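Local coordinates for particle-associated glycoside hydrolase (Acinetobacter phage Fri1, PDB 6C72), which probably degrades the capsular polysaccharide of Acinetobacter baumannii, as the tailspike depolymerase with which the phage breaches its host's capsule during entry, at residues M140-D152 / E194-M206. Sequence-based numbering, arbitrary orientation.
Sequences MAKSNVEVRGTFD and ENVTGAGVSNLKM. With ZN (zinc ion), chain O.
Strands 145-148 and 200-202 pair in parallel as matching strands of successive rungs in the stacked-strand body of this tailspike, with Glu146 beside Gly200, Val147 beside Val201 and Arg148 beside Ser202. Their short axes run nearly parallel and approach to 4.4 Å. Val147 carries the regular parallel pattern, its N donating to Gly200 O (3.0 Å) and its O accepting from Ser202 N; Gly149 N then bonds Ser202 O. Valines suit the face they share: Val147 and Val201 turn inward onto Trp181, and Leu204 CD2 lies 4.2 Å from Val147 CG1.

The face of Glu146 and Ser202 is polar. With CG anti to the backbone N (chi1 170°) and the chain extended beyond it, Glu146 runs past side-chain-less Gly200 and reaches the next rung diagonally, where Ser202 OG donates to OE2 at 2.6 Å, nearly along the C-O axis. The aliphatic start of Arg148 packs against the same hydroxyl, CG at 3.4 Å, while its NE binds Gln129.

At the corner, Asn203 adopts a left-handed backbone conformation that suits asparagine. Its CB sits over one face of the Phe151 ring, 4.2 Å from the centroid, a CH-pi contact; the amide is inclined 39° to the ring. Water bridges Asn203 ND2 to Gly149 O. Beyond, the Asp152 carboxylate binds a zinc ion through both oxygens, OD1 the nearer.

Before the strands, Ser143 OG accepts a nearly straight bond from Thr197 N (169°), and Asn144 N donates to Thr197 O. Gly198 takes the positive phi there, and Thr197 of this loop packs on Tyr175 of a second subunit. Stacked parallel strands in register, an aliphatic interior and a sharp corner, here taken by Asn203, are typical of the right-handed parallel beta-helix, the fold familiar from trimeric phage tailspikes.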
loop_
_atom_site.group_PDB
_atom_site.type_symbol
_atom_site.label_atom_id
_atom_site.label_comp_id
_atom_site.label_asym_id
_atom_site.label_seq_id
_atom_site.Cartn_x
_atom_site.Cartn_y
_atom_site.Cartn_z
ATOM N N MET A 140 -11.826 -27.832 -18.207
ATOM C CA MET A 140 -11.972 -26.475 -18.688
ATOM C C MET A 140 -12.807 -25.732 -17.652
ATOM O O MET A 140 -13.922 -26.164 -17.334
ATOM C CB MET A 140 -12.631 -26.485 -20.065
ATOM C CG MET A 140 -12.677 -25.179 -20.791
ATOM S SD MET A 140 -13.303 -25.368 -22.492
ATOM C CE MET A 140 -12.292 -26.735 -23.060
ATOM N N ALA A 141 -12.236 -24.678 -17.065
ATOM C CA ALA A 141 -12.970 -23.882 -16.091
ATOM C C ALA A 141 -14.162 -23.189 -16.752
ATOM O O ALA A 141 -14.141 -22.848 -17.943
ATOM C CB ALA A 141 -12.049 -22.844 -15.442
ATOM N N LYS A 142 -15.217 -22.998 -15.968
ATOM C CA LYS A 142 -16.405 -22.288 -16.405
ATOM C C LYS A 142 -16.734 -21.220 -15.369
ATOM O O LYS A 142 -16.372 -21.338 -14.199
ATOM C CB LYS A 142 -17.579 -23.260 -16.603
ATOM C CG LYS A 142 -17.305 -24.360 -17.633
ATOM C CD LYS A 142 -16.852 -23.765 -18.966
ATOM C CE LYS A 142 -16.193 -24.796 -19.884
ATOM N NZ LYS A 142 -17.193 -25.698 -20.539
ATOM N N SER A 143 -17.459 -20.191 -15.791
ATOM C CA SER A 143 -17.595 -18.996 -14.963
ATOM C C SER A 143 -18.260 -19.303 -13.619
ATOM O O SER A 143 -19.217 -20.080 -13.533
ATOM C CB SER A 143 -18.370 -17.910 -15.708
ATOM O OG SER A 143 -17.620 -17.441 -16.816
ATOM N N ASN A 144 -17.705 -18.708 -12.559
ATOM C CA ASN A 144 -18.273 -18.774 -11.218
ATOM C C ASN A 144 -18.336 -20.210 -10.692
ATOM O O ASN A 144 -19.206 -20.555 -9.889
ATOM C CB ASN A 144 -19.649 -18.101 -11.176
ATOM C CG ASN A 144 -19.609 -16.665 -11.686
ATOM O OD1 ASN A 144 -20.357 -16.289 -12.598
ATOM N ND2 ASN A 144 -18.728 -15.857 -11.112
ATOM N N VAL A 145 -17.432 -21.066 -11.157
ATOM C CA VAL A 145 -17.282 -22.417 -10.635
ATOM C C VAL A 145 -15.878 -22.559 -10.069
ATOM O O VAL A 145 -14.902 -22.168 -10.722
ATOM C CB VAL A 145 -17.541 -23.485 -11.712
ATOM C CG1 VAL A 145 -17.174 -24.876 -11.176
ATOM C CG2 VAL A 145 -19.001 -23.424 -12.178
ATOM N N GLU A 146 -15.780 -23.115 -8.865
ATOM C CA GLU A 146 -14.513 -23.399 -8.210
ATOM C C GLU A 146 -14.366 -24.907 -8.032
ATOM O O GLU A 146 -15.301 -25.575 -7.579
ATOM C CB GLU A 146 -14.436 -22.700 -6.847
ATOM C CG GLU A 146 -13.249 -23.125 -5.978
ATOM C CD GLU A 146 -13.329 -22.570 -4.563
ATOM O OE1 GLU A 146 -14.218 -21.731 -4.280
ATOM O OE2 GLU A 146 -12.505 -22.981 -3.719
ATOM N N VAL A 147 -13.194 -25.435 -8.371
ATOM C CA VAL A 147 -12.855 -26.835 -8.145
ATOM C C VAL A 147 -12.103 -26.907 -6.826
ATOM O O VAL A 147 -11.136 -26.164 -6.620
ATOM C CB VAL A 147 -12.019 -27.410 -9.300
ATOM C CG1 VAL A 147 -11.543 -28.809 -8.975
ATOM C CG2 VAL A 147 -12.825 -27.417 -10.593
ATOM N N ARG A 148 -12.580 -27.745 -5.905
ATOM C CA ARG A 148 -12.044 -27.798 -4.553
ATOM C C ARG A 148 -11.716 -29.237 -4.175
ATOM O O ARG A 148 -12.552 -30.129 -4.329
ATOM C CB ARG A 148 -13.037 -27.189 -3.549
ATOM C CG ARG A 148 -12.491 -27.086 -2.130
ATOM C CD ARG A 148 -13.469 -26.373 -1.195
ATOM N NE ARG A 148 -14.698 -27.138 -1.003
ATOM C CZ ARG A 148 -15.873 -26.609 -0.673
ATOM N NH1 ARG A 148 -15.990 -25.298 -0.502
ATOM N NH2 ARG A 148 -16.937 -27.392 -0.530
ATOM N N GLY A 149 -10.500 -29.459 -3.677
ATOM C CA GLY A 149 -10.093 -30.762 -3.202
ATOM C C GLY A 149 -10.370 -30.954 -1.720
ATOM O O GLY A 149 -11.020 -30.142 -1.060
ATOM N N THR A 150 -9.836 -32.057 -1.196
ATOM C CA THR A 150 -10.028 -32.483 0.184
ATOM C C THR A 150 -8.660 -32.650 0.828
ATOM O O THR A 150 -7.844 -33.444 0.355
ATOM C CB THR A 150 -10.806 -33.806 0.250
ATOM O OG1 THR A 150 -12.086 -33.666 -0.391
ATOM C CG2 THR A 150 -11.003 -34.270 1.700
ATOM N N PHE A 151 -8.409 -31.911 1.905
ATOM C CA PHE A 151 -7.181 -32.121 2.662
ATOM C C PHE A 151 -7.142 -33.549 3.215
ATOM O O PHE A 151 -8.172 -34.132 3.578
ATOM C CB PHE A 151 -7.066 -31.112 3.816
ATOM C CG PHE A 151 -6.832 -29.682 3.367
ATOM C CD1 PHE A 151 -5.629 -29.305 2.799
ATOM C CD2 PHE A 151 -7.822 -28.719 3.523
ATOM C CE1 PHE A 151 -5.423 -27.998 2.386
ATOM C CE2 PHE A 151 -7.631 -27.418 3.103
ATOM C CZ PHE A 151 -6.428 -27.048 2.539
ATOM N N ASP A 152 -5.940 -34.118 3.265
ATOM C CA ASP A 152 -5.789 -35.380 3.952
ATOM C C ASP A 152 -5.979 -35.154 5.450
ATOM O O ASP A 152 -6.024 -34.020 5.936
ATOM C CB ASP A 152 -4.435 -36.020 3.627
ATOM C CG ASP A 152 -4.487 -37.557 3.684
ATOM O OD1 ASP A 152 -5.510 -38.110 4.149
ATOM O OD2 ASP A 152 -3.529 -38.221 3.234
ATOM N N GLU A 194 -10.635 -17.688 -22.155
ATOM C CA GLU A 194 -11.021 -16.286 -22.194
ATOM C C GLU A 194 -12.524 -16.164 -21.969
ATOM O O GLU A 194 -13.297 -17.072 -22.286
ATOM C CB GLU A 194 -10.609 -15.642 -23.520
ATOM C CG GLU A 194 -11.279 -16.241 -24.763
ATOM C CD GLU A 194 -10.530 -17.438 -25.321
ATOM O OE1 GLU A 194 -9.727 -18.032 -24.560
ATOM O OE2 GLU A 194 -10.751 -17.776 -26.512
ATOM N N ASN A 195 -12.926 -15.048 -21.368
ATOM C CA ASN A 195 -14.303 -14.737 -21.000
ATOM C C ASN A 195 -14.871 -15.649 -19.913
ATOM O O ASN A 195 -16.070 -15.565 -19.618
ATOM C CB ASN A 195 -15.238 -14.729 -22.215
ATOM C CG ASN A 195 -15.069 -13.481 -23.047
ATOM O OD1 ASN A 195 -14.880 -12.390 -22.500
ATOM N ND2 ASN A 195 -15.155 -13.619 -24.369
ATOM N N VAL A 196 -14.067 -16.524 -19.319
ATOM C CA VAL A 196 -14.478 -17.255 -18.125
ATOM C C VAL A 196 -14.064 -16.439 -16.904
ATOM O O VAL A 196 -12.880 -16.130 -16.720
ATOM C CB VAL A 196 -13.880 -18.671 -18.096
ATOM C CG1 VAL A 196 -14.058 -19.290 -16.721
ATOM C CG2 VAL A 196 -14.550 -19.549 -19.177
ATOM N N THR A 197 -15.045 -16.060 -16.088
ATOM C CA THR A 197 -14.864 -15.115 -15.002
ATOM C C THR A 197 -15.237 -15.743 -13.670
ATOM O O THR A 197 -16.206 -16.502 -13.583
ATOM C CB THR A 197 -15.740 -13.884 -15.210
ATOM O OG1 THR A 197 -17.108 -14.297 -15.342
ATOM C CG2 THR A 197 -15.309 -13.118 -16.456
ATOM N N GLY A 198 -14.497 -15.379 -12.622
ATOM C CA GLY A 198 -14.867 -15.794 -11.284
ATOM C C GLY A 198 -14.678 -17.263 -10.996
ATOM O O GLY A 198 -15.306 -17.787 -10.081
ATOM N N ALA A 199 -13.874 -17.952 -11.795
ATOM C CA ALA A 199 -13.533 -19.334 -11.536
ATOM C C ALA A 199 -12.446 -19.409 -10.471
ATOM O O ALA A 199 -11.789 -18.417 -10.151
ATOM C CB ALA A 199 -13.065 -20.017 -12.815
ATOM N N GLY A 200 -12.236 -20.618 -9.947
ATOM C CA GLY A 200 -11.222 -20.806 -8.932
ATOM C C GLY A 200 -10.861 -22.262 -8.721
ATOM O O GLY A 200 -11.460 -23.175 -9.292
ATOM N N VAL A 201 -9.857 -22.458 -7.867
ATOM C CA VAL A 201 -9.398 -23.772 -7.446
ATOM C C VAL A 201 -8.838 -23.626 -6.043
ATOM O O VAL A 201 -8.277 -22.584 -5.695
ATOM C CB VAL A 201 -8.333 -24.355 -8.410
ATOM C CG1 VAL A 201 -7.102 -23.451 -8.469
ATOM C CG2 VAL A 201 -7.941 -25.789 -7.981
ATOM N N SER A 202 -9.009 -24.667 -5.227
ATOM C CA SER A 202 -8.476 -24.600 -3.871
ATOM C C SER A 202 -8.320 -25.984 -3.265
ATOM O O SER A 202 -8.912 -26.970 -3.726
ATOM C CB SER A 202 -9.342 -23.732 -2.956
ATOM O OG SER A 202 -10.550 -24.366 -2.650
ATOM N N ASN A 203 -7.484 -26.033 -2.224
ATOM C CA ASN A 203 -7.376 -27.180 -1.324
ATOM C C ASN A 203 -7.000 -28.458 -2.075
ATOM O O ASN A 203 -7.603 -29.511 -1.876
ATOM C CB ASN A 203 -8.676 -27.387 -0.528
ATOM C CG ASN A 203 -9.025 -26.208 0.356
ATOM O OD1 ASN A 203 -8.339 -25.197 0.345
ATOM N ND2 ASN A 203 -10.091 -26.337 1.129
ATOM N N LEU A 204 -5.981 -28.373 -2.924
ATOM C CA LEU A 204 -5.515 -29.564 -3.622
ATOM C C LEU A 204 -4.088 -29.349 -4.096
ATOM O O LEU A 204 -3.559 -28.238 -4.057
ATOM C CB LEU A 204 -6.447 -29.930 -4.790
ATOM C CG LEU A 204 -6.813 -28.889 -5.853
ATOM C CD1 LEU A 204 -5.704 -28.660 -6.876
ATOM C CD2 LEU A 204 -8.112 -29.314 -6.547
ATOM N N LYS A 205 -3.477 -30.438 -4.556
ATOM C CA LYS A 205 -2.151 -30.425 -5.158
ATOM C C LYS A 205 -2.254 -30.882 -6.609
ATOM O O LYS A 205 -2.976 -31.839 -6.914
ATOM C CB LYS A 205 -1.182 -31.337 -4.400
ATOM C CG LYS A 205 0.226 -31.305 -4.953
ATOM C CD LYS A 205 1.231 -31.788 -3.931
ATOM C CE LYS A 205 2.660 -31.598 -4.419
ATOM N NZ LYS A 205 3.666 -31.951 -3.369
ATOM N N MET A 206 -1.549 -30.196 -7.500
ATOM C CA MET A 206 -1.515 -30.545 -8.912
ATOM C C MET A 206 -0.156 -31.152 -9.238
ATOM O O MET A 206 0.877 -30.629 -8.817
ATOM C CB MET A 206 -1.800 -29.323 -9.796
ATOM C CG MET A 206 -3.133 -28.622 -9.491
ATOM S SD MET A 206 -3.505 -27.131 -10.483
ATOM C CE MET A 206 -4.666 -27.734 -11.677
HETATM ZN ZN ZN O . -4.780 -40.333 4.103
HETATM O O HOH W 1 -17.829 -14.773 -18.000
HETATM O O HOH W 2 -18.344 -14.037 -13.133
HETATM O O HOH W 3 -11.815 -28.739 1.179
HETATM O O HOH W 4 -5.992 -31.593 -0.843
#